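Local coordinates for aminopeptidase N family protein (Idiomarina loihiensis L2TR, PDB 4FGM) that is probably a zinc-dependent aminopeptidase of the M61 family that trims residues from the N-terminal ends of peptides, at residues A[55-60]-A[79-84]; A[173-178]-A[186-191]; A[213-218]-A[407-412]; A[483-488]-A[535-540]. All coordinates share one frame; numbering follows the deposited sequence.

In the fold
The four contacts follow one another along the chain and sample separate parts of the protein. Interaction 1 pairs strands far out in the M61 N-terminal domain, about 40 Å from the centre of the chain. Interaction 2 is the hairpin at one side of the five-stranded sheet, and interaction 3 packs helix 197-215, which follows that hairpin, against helix 401-413; their centres are about 28 Å apart and their nearest atoms about 12 Å. In interaction 3 the F215 side chain is about 9 Å from that of H277 and about 13 Å from the zinc ion, which H273, H277 and E307 bind. Interaction 4, in the PDZ domain, lies about 70 Å from interaction 1, centre to centre, on the opposite side of the chain's centre.

Interaction 1 (A[55-60]-A[79-84]); sequences AESNGL and HPVTVH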
# COMPACT_ATOMS: atom_id res chain seq x y z
N ALA A 55 6.45 -18.62 31.68
CA ALA A 55 7.79 -19.11 31.37
C ALA A 55 8.18 -20.30 32.21
O ALA A 55 7.59 -20.56 33.25
CB ALA A 55 8.80 -18.00 31.55
N GLU A 56 9.20 -21.02 31.75
CA GLU A 56 9.67 -22.18 32.48
C GLU A 56 11.14 -22.40 32.22
O GLU A 56 11.66 -22.07 31.15
CB GLU A 56 8.89 -23.43 32.06
CG GLU A 56 9.24 -23.93 30.67
CD GLU A 56 8.68 -25.31 30.39
OE1 GLU A 56 8.88 -26.21 31.23
OE2 GLU A 56 8.06 -25.49 29.32
N SER A 57 11.83 -22.95 33.21
CA SER A 57 13.25 -23.23 33.09
C SER A 57 13.62 -24.37 34.01
O SER A 57 13.20 -24.41 35.17
CB SER A 57 14.07 -21.99 33.44
OG SER A 57 15.43 -22.17 33.07
N ASN A 58 14.39 -25.30 33.48
CA ASN A 58 14.85 -26.45 34.24
C ASN A 58 13.70 -27.18 34.92
O ASN A 58 13.78 -27.53 36.10
CB ASN A 58 15.89 -26.00 35.27
CG ASN A 58 16.78 -27.14 35.73
OD1 ASN A 58 17.19 -27.99 34.93
ND2 ASN A 58 17.11 -27.14 37.02
N GLY A 59 12.61 -27.38 34.17
CA GLY A 59 11.46 -28.10 34.69
C GLY A 59 10.62 -27.39 35.72
O GLY A 59 9.69 -27.98 36.27
N LEU A 60 10.91 -26.12 35.98
CA LEU A 60 10.15 -25.36 36.97
C LEU A 60 9.58 -24.10 36.35
O LEU A 60 10.21 -23.50 35.47
CB LEU A 60 11.05 -24.98 38.15
CG LEU A 60 11.66 -26.15 38.92
CD1 LEU A 60 12.65 -25.65 39.96
CD2 LEU A 60 10.55 -26.95 39.57
N HIS A 79 19.79 -21.71 33.55
CA HIS A 79 19.47 -22.63 32.46
C HIS A 79 18.68 -21.99 31.32
O HIS A 79 18.19 -20.86 31.44
CB HIS A 79 18.64 -23.79 33.00
CG HIS A 79 19.21 -24.42 34.23
ND1 HIS A 79 18.68 -24.22 35.48
CD2 HIS A 79 20.27 -25.25 34.39
CE1 HIS A 79 19.39 -24.90 36.37
NE2 HIS A 79 20.36 -25.53 35.73
N PRO A 80 18.57 -22.71 30.20
CA PRO A 80 17.84 -22.22 29.03
C PRO A 80 16.41 -21.94 29.50
O PRO A 80 15.91 -22.60 30.41
CB PRO A 80 17.89 -23.40 28.07
CG PRO A 80 19.19 -24.05 28.39
CD PRO A 80 19.22 -24.01 29.90
N VAL A 81 15.75 -20.96 28.89
CA VAL A 81 14.38 -20.64 29.26
C VAL A 81 13.44 -20.77 28.07
O VAL A 81 13.81 -20.45 26.93
CB VAL A 81 14.27 -19.21 29.84
CG1 VAL A 81 12.81 -18.84 30.06
CG2 VAL A 81 15.03 -19.11 31.16
N THR A 82 12.24 -21.26 28.34
CA THR A 82 11.22 -21.43 27.32
C THR A 82 10.02 -20.57 27.71
O THR A 82 9.50 -20.68 28.82
CB THR A 82 10.77 -22.91 27.20
OG1 THR A 82 11.90 -23.72 26.88
CG2 THR A 82 9.72 -23.07 26.10
N VAL A 83 9.59 -19.71 26.80
CA VAL A 83 8.46 -18.82 27.04
C VAL A 83 7.29 -19.30 26.19
O VAL A 83 7.45 -19.53 25.00
CB VAL A 83 8.82 -17.37 26.66
CG1 VAL A 83 7.69 -16.42 27.03
CG2 VAL A 83 10.12 -16.97 27.36
N HIS A 84 6.13 -19.47 26.81
CA HIS A 84 4.94 -19.94 26.11
C HIS A 84 3.84 -18.89 26.12
O HIS A 84 3.64 -18.21 27.12
CB HIS A 84 4.37 -21.19 26.78
CG HIS A 84 5.32 -22.33 26.89
ND1 HIS A 84 5.57 -23.21 25.86
CD2 HIS A 84 6.05 -22.78 27.94
CE1 HIS A 84 6.41 -24.14 26.26
NE2 HIS A 84 6.72 -23.91 27.53
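S57 OG is held by two groups: it donates to the carbonyl of P80 (S57 OG to P80 O 2.7 Å) and also bonds the hydroxyl of S77, just ahead of segment 79-84. With OG anti to the backbone N (chi1 -169°), the hydroxyl meets the P80 carbonyl from above its plane. Methyl CG2 of V81 rests against the same hydroxyl, 3.6 Å from S57 OG. Next along, E56 and T82 form an antiparallel hydrogen-bonded pair in which E56 N reaches T82 O, and T82 N reaches E56 O at 3.0 Å, the latter bond almost straight at 179°. Strand 53-57 thus runs beside strand 81-91 in the beta framework of the M61 N-terminal domain, and it turns back into strand 60-68 through a tight two-residue hairpin, the type I' turn S57-L60. A55 and V81 share one face, where A55 CB and V81 CG1 are 4.4 Å apart and L62 and L74 pack on both residues. On the other face E56 lies alongside T82, CG of E56 being 3.9 Å from T82 CB. Its carboxylate accepts the N-H of H84 in the plane of the imidazole, through the anti lone pair of OE2 (H84 NE2 to E56 OE2 2.7 Å). S19 OG bonds ND1 of the same ring, so both nitrogens are engaged and the ring's rotation is fixed. At the turn, the amide of N58 stacks over one face of the H79 ring, planes 26° apart, with N58 ND2 3.3 Å from H79 CE1.

Interaction 2 (A[173-178]-A[186-191]); sequences LTIEEF and SLVLSG
A beta hairpin joins strands 174-180 and 183-190, and its antiparallel register sets T174 beside L189 and E176 beside L187 as hydrogen-bonded pairs. T174 N reaches L189 O at 3.0 Å, and L189 N returns to T174 O at 2.9 Å; E176 and L187 exchange the same two bonds. I175 and V188 form a non-hydrogen-bonded pair between them, with I175 CG1 4.2 Å from V188 CG1. Beyond that pair, L173 spreads its two methyls. Its CD1 meets V188 CG1 at 4.0 Å, while CD2 touches S190 CB at 3.7 Å, and strand 137-140 covers the side chains of L173 and V188. L187 and L189 point to the other side of the sheet, as does E176, whose OE2 is bonded by T197 at the start of helix 197-215. In F178, chi1 62° sets CG between the backbone N and the carbonyl carbon, and the ring brings CE1 to 4.0 Å from S186 N; T201 and L204 of helix 197-215 pack against it. Strand 183-190 continues the sheet through parallel pairing with strand 222-230, so the hairpin forms one side of a five-stranded mixed sheet, as in the catalytic domains of related zinc aminopeptidases.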
# COMPACT_ATOMS: atom_id res chain seq x y z
N LEU A 173 -3.93 -23.95 -0.50
CA LEU A 173 -3.28 -23.07 -1.47
C LEU A 173 -3.16 -23.49 -2.93
O LEU A 173 -2.91 -24.65 -3.25
CB LEU A 173 -1.87 -22.73 -0.97
CG LEU A 173 -1.75 -22.44 0.53
CD1 LEU A 173 -0.30 -22.08 0.88
CD2 LEU A 173 -2.71 -21.28 0.88
N THR A 174 -3.34 -22.51 -3.81
CA THR A 174 -3.19 -22.73 -5.24
C THR A 174 -1.80 -22.13 -5.47
O THR A 174 -1.56 -20.98 -5.11
CB THR A 174 -4.24 -21.96 -6.07
OG1 THR A 174 -5.55 -22.44 -5.77
CG2 THR A 174 -3.98 -22.15 -7.57
N ILE A 175 -0.89 -22.91 -6.05
CA ILE A 175 0.46 -22.43 -6.29
C ILE A 175 0.90 -22.64 -7.73
O ILE A 175 0.91 -23.76 -8.23
CB ILE A 175 1.47 -23.15 -5.36
CG1 ILE A 175 1.02 -23.05 -3.90
CG2 ILE A 175 2.86 -22.55 -5.53
CD1 ILE A 175 1.88 -23.86 -2.93
N GLU A 176 1.25 -21.54 -8.39
CA GLU A 176 1.69 -21.58 -9.78
C GLU A 176 3.06 -20.92 -9.88
O GLU A 176 3.22 -19.73 -9.64
CB GLU A 176 0.69 -20.82 -10.67
CG GLU A 176 0.96 -20.94 -12.16
CD GLU A 176 0.47 -22.25 -12.75
OE1 GLU A 176 1.05 -23.31 -12.43
OE2 GLU A 176 -0.51 -22.22 -13.53
N GLU A 177 4.05 -21.72 -10.25
CA GLU A 177 5.42 -21.25 -10.38
C GLU A 177 5.73 -20.72 -11.77
O GLU A 177 5.10 -21.11 -12.75
CB GLU A 177 6.38 -22.39 -10.03
CG GLU A 177 7.16 -22.17 -8.76
CD GLU A 177 7.09 -23.36 -7.82
OE1 GLU A 177 7.27 -24.50 -8.29
OE2 GLU A 177 6.86 -23.14 -6.61
N PHE A 178 6.69 -19.80 -11.85
CA PHE A 178 7.12 -19.25 -13.13
C PHE A 178 8.52 -18.67 -13.00
O PHE A 178 9.03 -18.54 -11.89
CB PHE A 178 6.14 -18.18 -13.63
CG PHE A 178 6.01 -16.97 -12.74
CD1 PHE A 178 5.18 -17.00 -11.62
CD2 PHE A 178 6.66 -15.79 -13.06
CE1 PHE A 178 4.99 -15.85 -10.85
CE2 PHE A 178 6.48 -14.63 -12.30
CZ PHE A 178 5.65 -14.66 -11.18
N SER A 186 6.70 -17.36 -7.59
CA SER A 186 5.49 -18.09 -7.24
C SER A 186 4.31 -17.17 -7.01
O SER A 186 4.44 -16.09 -6.43
CB SER A 186 5.70 -18.91 -5.96
OG SER A 186 6.64 -19.95 -6.15
N LEU A 187 3.15 -17.60 -7.49
CA LEU A 187 1.92 -16.87 -7.27
C LEU A 187 1.16 -17.84 -6.38
O LEU A 187 0.92 -18.98 -6.76
CB LEU A 187 1.14 -16.64 -8.56
CG LEU A 187 -0.27 -16.08 -8.28
CD1 LEU A 187 -0.16 -14.73 -7.56
CD2 LEU A 187 -1.04 -15.93 -9.57
N VAL A 188 0.81 -17.39 -5.18
CA VAL A 188 0.09 -18.24 -4.23
C VAL A 188 -1.25 -17.63 -3.88
O VAL A 188 -1.33 -16.45 -3.53
CB VAL A 188 0.91 -18.44 -2.94
CG1 VAL A 188 0.18 -19.39 -2.00
CG2 VAL A 188 2.28 -18.96 -3.28
N LEU A 189 -2.30 -18.44 -3.95
CA LEU A 189 -3.64 -17.96 -3.66
C LEU A 189 -4.35 -18.76 -2.58
O LEU A 189 -4.28 -20.00 -2.57
CB LEU A 189 -4.50 -18.01 -4.93
CG LEU A 189 -3.97 -17.36 -6.21
CD1 LEU A 189 -4.97 -17.61 -7.34
CD2 LEU A 189 -3.76 -15.88 -6.00
N SER A 190 -5.04 -18.05 -1.69
CA SER A 190 -5.82 -18.67 -0.62
C SER A 190 -7.17 -17.97 -0.62
O SER A 190 -7.24 -16.74 -0.56
CB SER A 190 -5.14 -18.49 0.74
OG SER A 190 -5.97 -19.00 1.78
N GLY A 191 -8.25 -18.75 -0.68
CA GLY A 191 -9.59 -18.18 -0.70
C GLY A 191 -10.32 -18.71 -1.91
O GLY A 191 -9.71 -19.37 -2.75

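Interaction 3 (A[213-218]-A[407-412]); sequences SLFEEA and ELWHEF
E217 crosses the edge of the W409 indole at about a right angle, beside H410. CB sits 3.8 Å from W409 CZ3, and CG, anti to the backbone N (chi1 -174°), lies near CZ3 and CH2. CD stays in the plane of the indole at its edge, with the carboxylate plane nearly perpendicular to the ring. The two oxygens then part: OE2 is 3.8 Å from W409 CH2, while OE1 approaches the H410 ring edge, 3.3 Å from CE1, and forms a salt bridge with K414. H410 also donates from NE2 to F215 O at the end of helix 197-215 (2.9 Å), and W409 CE3 lies over the centre of the imidazole. An alanine at H410 would probably leave F215 O without this donor and W409 CE3 without the ring it packs on. F215 completes the contact by turning its ring edge toward the five-membered ring of W409 in an offset edge-to-face pair, centroids 5.4 Å apart, planes at 78°; F215 CD2 also meets W409 CB at 3.7 Å. W279 stacks on F215 and meets W409 edge-to-face, which ties this aromatic cluster to the chain just past H277, the second histidine of the zinc-binding HExxH motif.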
# COMPACT_ATOMS: atom_id res chain seq x y z
N SER A 213 15.25 -6.29 -15.51
CA SER A 213 16.04 -5.69 -16.58
C SER A 213 16.32 -4.24 -16.23
O SER A 213 17.41 -3.73 -16.49
CB SER A 213 15.28 -5.73 -17.91
OG SER A 213 15.15 -7.05 -18.39
N LEU A 214 15.34 -3.57 -15.64
CA LEU A 214 15.48 -2.17 -15.27
C LEU A 214 16.64 -1.93 -14.30
O LEU A 214 17.48 -1.05 -14.53
CB LEU A 214 14.17 -1.65 -14.66
CG LEU A 214 14.07 -0.16 -14.32
CD1 LEU A 214 12.61 0.25 -14.31
CD2 LEU A 214 14.73 0.13 -12.99
N PHE A 215 16.68 -2.70 -13.22
CA PHE A 215 17.75 -2.56 -12.25
C PHE A 215 18.97 -3.37 -12.67
O PHE A 215 20.06 -3.21 -12.12
CB PHE A 215 17.28 -3.02 -10.87
CG PHE A 215 16.23 -2.15 -10.26
CD1 PHE A 215 14.88 -2.40 -10.48
CD2 PHE A 215 16.58 -1.04 -9.49
CE1 PHE A 215 13.90 -1.57 -9.95
CE2 PHE A 215 15.61 -0.20 -8.95
CZ PHE A 215 14.27 -0.47 -9.17
N GLU A 216 18.78 -4.24 -13.66
CA GLU A 216 19.85 -5.08 -14.18
C GLU A 216 20.36 -6.04 -13.11
O GLU A 216 21.41 -6.65 -13.27
CB GLU A 216 21.00 -4.21 -14.69
CG GLU A 216 20.64 -3.41 -15.93
CD GLU A 216 21.76 -2.49 -16.37
OE1 GLU A 216 22.92 -2.71 -15.96
OE2 GLU A 216 21.48 -1.54 -17.14
N GLU A 217 19.60 -6.17 -12.02
CA GLU A 217 19.99 -7.04 -10.92
C GLU A 217 18.82 -7.21 -9.95
O GLU A 217 18.04 -6.29 -9.76
CB GLU A 217 21.17 -6.40 -10.18
CG GLU A 217 21.78 -7.26 -9.09
CD GLU A 217 23.10 -6.71 -8.61
OE1 GLU A 217 23.85 -6.16 -9.44
OE2 GLU A 217 23.41 -6.85 -7.40
N ALA A 218 18.72 -8.40 -9.35
CA ALA A 218 17.65 -8.68 -8.39
C ALA A 218 18.26 -8.89 -7.01
O ALA A 218 19.25 -9.60 -6.87
CB ALA A 218 16.88 -9.91 -8.81
N GLU A 407 20.55 3.35 -11.13
CA GLU A 407 21.78 3.88 -10.58
C GLU A 407 21.68 4.18 -9.09
O GLU A 407 22.58 3.82 -8.32
CB GLU A 407 22.19 5.13 -11.36
CG GLU A 407 22.63 4.81 -12.79
CD GLU A 407 22.90 6.05 -13.62
OE1 GLU A 407 23.30 7.08 -13.04
OE2 GLU A 407 22.73 5.99 -14.86
N LEU A 408 20.60 4.82 -8.66
CA LEU A 408 20.44 5.11 -7.24
C LEU A 408 20.42 3.81 -6.45
O LEU A 408 20.93 3.75 -5.33
CB LEU A 408 19.16 5.90 -6.97
CG LEU A 408 19.21 7.40 -7.28
CD1 LEU A 408 17.83 8.01 -7.12
CD2 LEU A 408 20.20 8.08 -6.35
N TRP A 409 19.85 2.77 -7.04
CA TRP A 409 19.79 1.49 -6.35
C TRP A 409 21.18 0.86 -6.18
O TRP A 409 21.50 0.34 -5.12
CB TRP A 409 18.88 0.49 -7.07
CG TRP A 409 18.77 -0.78 -6.29
CD1 TRP A 409 18.07 -0.98 -5.13
CD2 TRP A 409 19.49 -2.00 -6.53
NE1 TRP A 409 18.31 -2.24 -4.63
CE2 TRP A 409 19.18 -2.88 -5.47
CE3 TRP A 409 20.37 -2.42 -7.53
CZ2 TRP A 409 19.73 -4.17 -5.39
CZ3 TRP A 409 20.91 -3.70 -7.45
CH2 TRP A 409 20.59 -4.55 -6.38
N HIS A 410 21.98 0.89 -7.24
CA HIS A 410 23.32 0.31 -7.16
C HIS A 410 24.23 1.09 -6.22
O HIS A 410 25.09 0.52 -5.56
CB HIS A 410 23.95 0.25 -8.55
CG HIS A 410 23.44 -0.88 -9.40
ND1 HIS A 410 23.78 -2.19 -9.17
CD2 HIS A 410 22.60 -0.88 -10.46
CE1 HIS A 410 23.17 -2.96 -10.06
NE2 HIS A 410 22.45 -2.19 -10.85
N GLU A 411 24.02 2.40 -6.15
CA GLU A 411 24.83 3.24 -5.29
C GLU A 411 24.47 3.17 -3.82
O GLU A 411 25.32 2.92 -2.97
CB GLU A 411 24.74 4.70 -5.73
CG GLU A 411 25.67 5.08 -6.86
CD GLU A 411 25.78 6.59 -7.04
OE1 GLU A 411 26.00 7.29 -6.03
OE2 GLU A 411 25.65 7.06 -8.18
N PHE A 412 23.20 3.39 -3.51
CA PHE A 412 22.76 3.41 -2.12
C PHE A 412 21.94 2.22 -1.66
O PHE A 412 21.81 2.00 -0.46
CB PHE A 412 21.97 4.70 -1.89
CG PHE A 412 22.71 5.94 -2.30
CD1 PHE A 412 23.77 6.42 -1.54
CD2 PHE A 412 22.37 6.61 -3.47
CE1 PHE A 412 24.48 7.55 -1.93
CE2 PHE A 412 23.08 7.74 -3.88
CZ PHE A 412 24.13 8.21 -3.10

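Interaction 4 (A[483-488]-A[535-540]); sequences ARVNFG and RILERY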
# COMPACT_ATOMS: atom_id res chain seq x y z
N ALA A 483 -21.50 17.00 -15.49
CA ALA A 483 -22.55 17.59 -14.67
C ALA A 483 -22.46 19.11 -14.63
O ALA A 483 -21.37 19.68 -14.68
CB ALA A 483 -22.48 17.02 -13.26
N ARG A 484 -23.62 19.76 -14.54
CA ARG A 484 -23.67 21.21 -14.49
C ARG A 484 -23.51 21.69 -13.05
O ARG A 484 -23.00 22.78 -12.80
CB ARG A 484 -25.00 21.71 -15.06
CG ARG A 484 -24.85 22.80 -16.12
CD ARG A 484 -25.41 22.34 -17.47
NE ARG A 484 -26.38 21.25 -17.30
CZ ARG A 484 -27.00 20.65 -18.31
NH1 ARG A 484 -26.79 21.05 -19.56
NH2 ARG A 484 -27.79 19.61 -18.08
N VAL A 485 -23.94 20.87 -12.10
CA VAL A 485 -23.81 21.22 -10.69
C VAL A 485 -23.39 20.00 -9.88
O VAL A 485 -23.49 18.86 -10.35
CB VAL A 485 -25.15 21.71 -10.08
CG1 VAL A 485 -25.67 22.88 -10.88
CG2 VAL A 485 -26.18 20.57 -10.09
N ASN A 486 -22.85 20.24 -8.68
CA ASN A 486 -22.50 19.13 -7.80
C ASN A 486 -22.40 19.60 -6.35
O ASN A 486 -22.29 20.79 -6.06
CB ASN A 486 -21.21 18.40 -8.23
CG ASN A 486 -19.96 19.21 -8.04
OD1 ASN A 486 -19.97 20.28 -7.45
ND2 ASN A 486 -18.86 18.69 -8.55
N PHE A 487 -22.48 18.65 -5.44
CA PHE A 487 -22.44 18.97 -4.02
C PHE A 487 -21.13 19.51 -3.53
O PHE A 487 -21.10 20.33 -2.61
CB PHE A 487 -22.78 17.73 -3.20
CG PHE A 487 -24.22 17.36 -3.25
CD1 PHE A 487 -25.16 18.09 -2.53
CD2 PHE A 487 -24.65 16.26 -3.99
CE1 PHE A 487 -26.50 17.73 -2.55
CE2 PHE A 487 -25.99 15.90 -4.02
CZ PHE A 487 -26.91 16.63 -3.30
N GLY A 488 -20.04 19.08 -4.15
CA GLY A 488 -18.74 19.48 -3.67
C GLY A 488 -18.59 18.60 -2.43
O GLY A 488 -18.11 19.03 -1.38
N ARG A 535 -30.77 12.25 -11.79
CA ARG A 535 -31.92 12.80 -12.51
C ARG A 535 -32.22 14.16 -11.90
O ARG A 535 -32.31 15.17 -12.61
CB ARG A 535 -33.16 11.91 -12.34
CG ARG A 535 -33.22 10.69 -13.25
CD ARG A 535 -33.90 9.51 -12.55
NE ARG A 535 -34.88 9.94 -11.54
CZ ARG A 535 -35.59 9.11 -10.78
NH1 ARG A 535 -35.44 7.79 -10.91
NH2 ARG A 535 -36.45 9.58 -9.88
N ILE A 536 -32.36 14.18 -10.58
CA ILE A 536 -32.65 15.40 -9.84
C ILE A 536 -31.64 16.52 -10.12
O ILE A 536 -32.03 17.67 -10.31
CB ILE A 536 -32.68 15.11 -8.31
CG1 ILE A 536 -33.85 14.19 -7.97
CG2 ILE A 536 -32.80 16.41 -7.52
CD1 ILE A 536 -33.85 13.67 -6.55
N LEU A 537 -30.35 16.18 -10.17
CA LEU A 537 -29.34 17.20 -10.41
C LEU A 537 -29.16 17.70 -11.83
O LEU A 537 -28.55 18.74 -12.04
CB LEU A 537 -28.00 16.73 -9.85
CG LEU A 537 -27.83 17.09 -8.38
CD1 LEU A 537 -29.08 16.72 -7.60
CD2 LEU A 537 -26.63 16.36 -7.82
N GLU A 538 -29.69 16.98 -12.82
CA GLU A 538 -29.58 17.42 -14.21
C GLU A 538 -30.63 18.50 -14.47
O GLU A 538 -30.86 18.91 -15.60
CB GLU A 538 -29.82 16.22 -15.16
CG GLU A 538 -31.23 16.15 -15.73
CD GLU A 538 -31.81 14.74 -15.75
OE1 GLU A 538 -32.99 14.58 -15.34
OE2 GLU A 538 -31.11 13.80 -16.20
N ARG A 539 -31.26 18.97 -13.41
CA ARG A 539 -32.30 19.99 -13.52
C ARG A 539 -31.86 21.33 -13.03
O ARG A 539 -32.62 22.29 -13.08
CB ARG A 539 -33.52 19.56 -12.71
CG ARG A 539 -34.32 18.49 -13.38
CD ARG A 539 -35.05 17.70 -12.36
NE ARG A 539 -35.75 16.58 -12.97
CZ ARG A 539 -36.18 15.52 -12.28
NH1 ARG A 539 -35.97 15.47 -10.97
NH2 ARG A 539 -36.79 14.53 -12.90
N TYR A 540 -30.63 21.41 -12.56
CA TYR A 540 -30.14 22.66 -12.02
C TYR A 540 -28.91 23.19 -12.72
O TYR A 540 -28.19 22.46 -13.39
CB TYR A 540 -29.83 22.46 -10.54
CG TYR A 540 -31.00 21.89 -9.79
CD1 TYR A 540 -32.13 22.66 -9.56
CD2 TYR A 540 -31.00 20.57 -9.36
CE1 TYR A 540 -33.23 22.13 -8.92
CE2 TYR A 540 -32.09 20.03 -8.72
CZ TYR A 540 -33.21 20.81 -8.50
OH TYR A 540 -34.30 20.28 -7.86
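Segment 483-488, without regular helix or strand, passes the end of helix 533-537, where the chain makes a type I turn from L537 to Y540 and brings the CA atoms of V485 and Y540 to 6.6 Å. The contact belongs to the PDZ domain, where it joins the loop ahead of strand 489-494 to the helix and the turn that follows it. V485 packs both methyls against the turn. CG1, anti to the carbonyl carbon (chi1 -56°), lies 3.6 Å from Y540 O, while CG2 lies 3.6 Å from L537 O and also touches CG of L537 and CB of Y540. An alanine at V485 would probably open a gap against L537 and Y540, since the two methyls that touch them are gone. F487 meets L537 too, the two side chains crossing at about a right angle. Its backbone N is bonded by D471 OD2, while I520 and I523 of strand 519-523 pack on its side chain. W563 draws the apolar side chains together: it stacks on the Y540 ring, meets F487 edge-to-face and touches V485 and L537. The Y540 hydroxyl is hydrogen-bonded to D524 OD2. R484 adds a looser contact at the solvent side, its CB 3.7 Å from Y540 O, with the guanidinium still further off, NH2 being 4.0 Å from E538 O. Closer in, F487 CE2 meets the CD2 methyl of L537 at 3.9 Å.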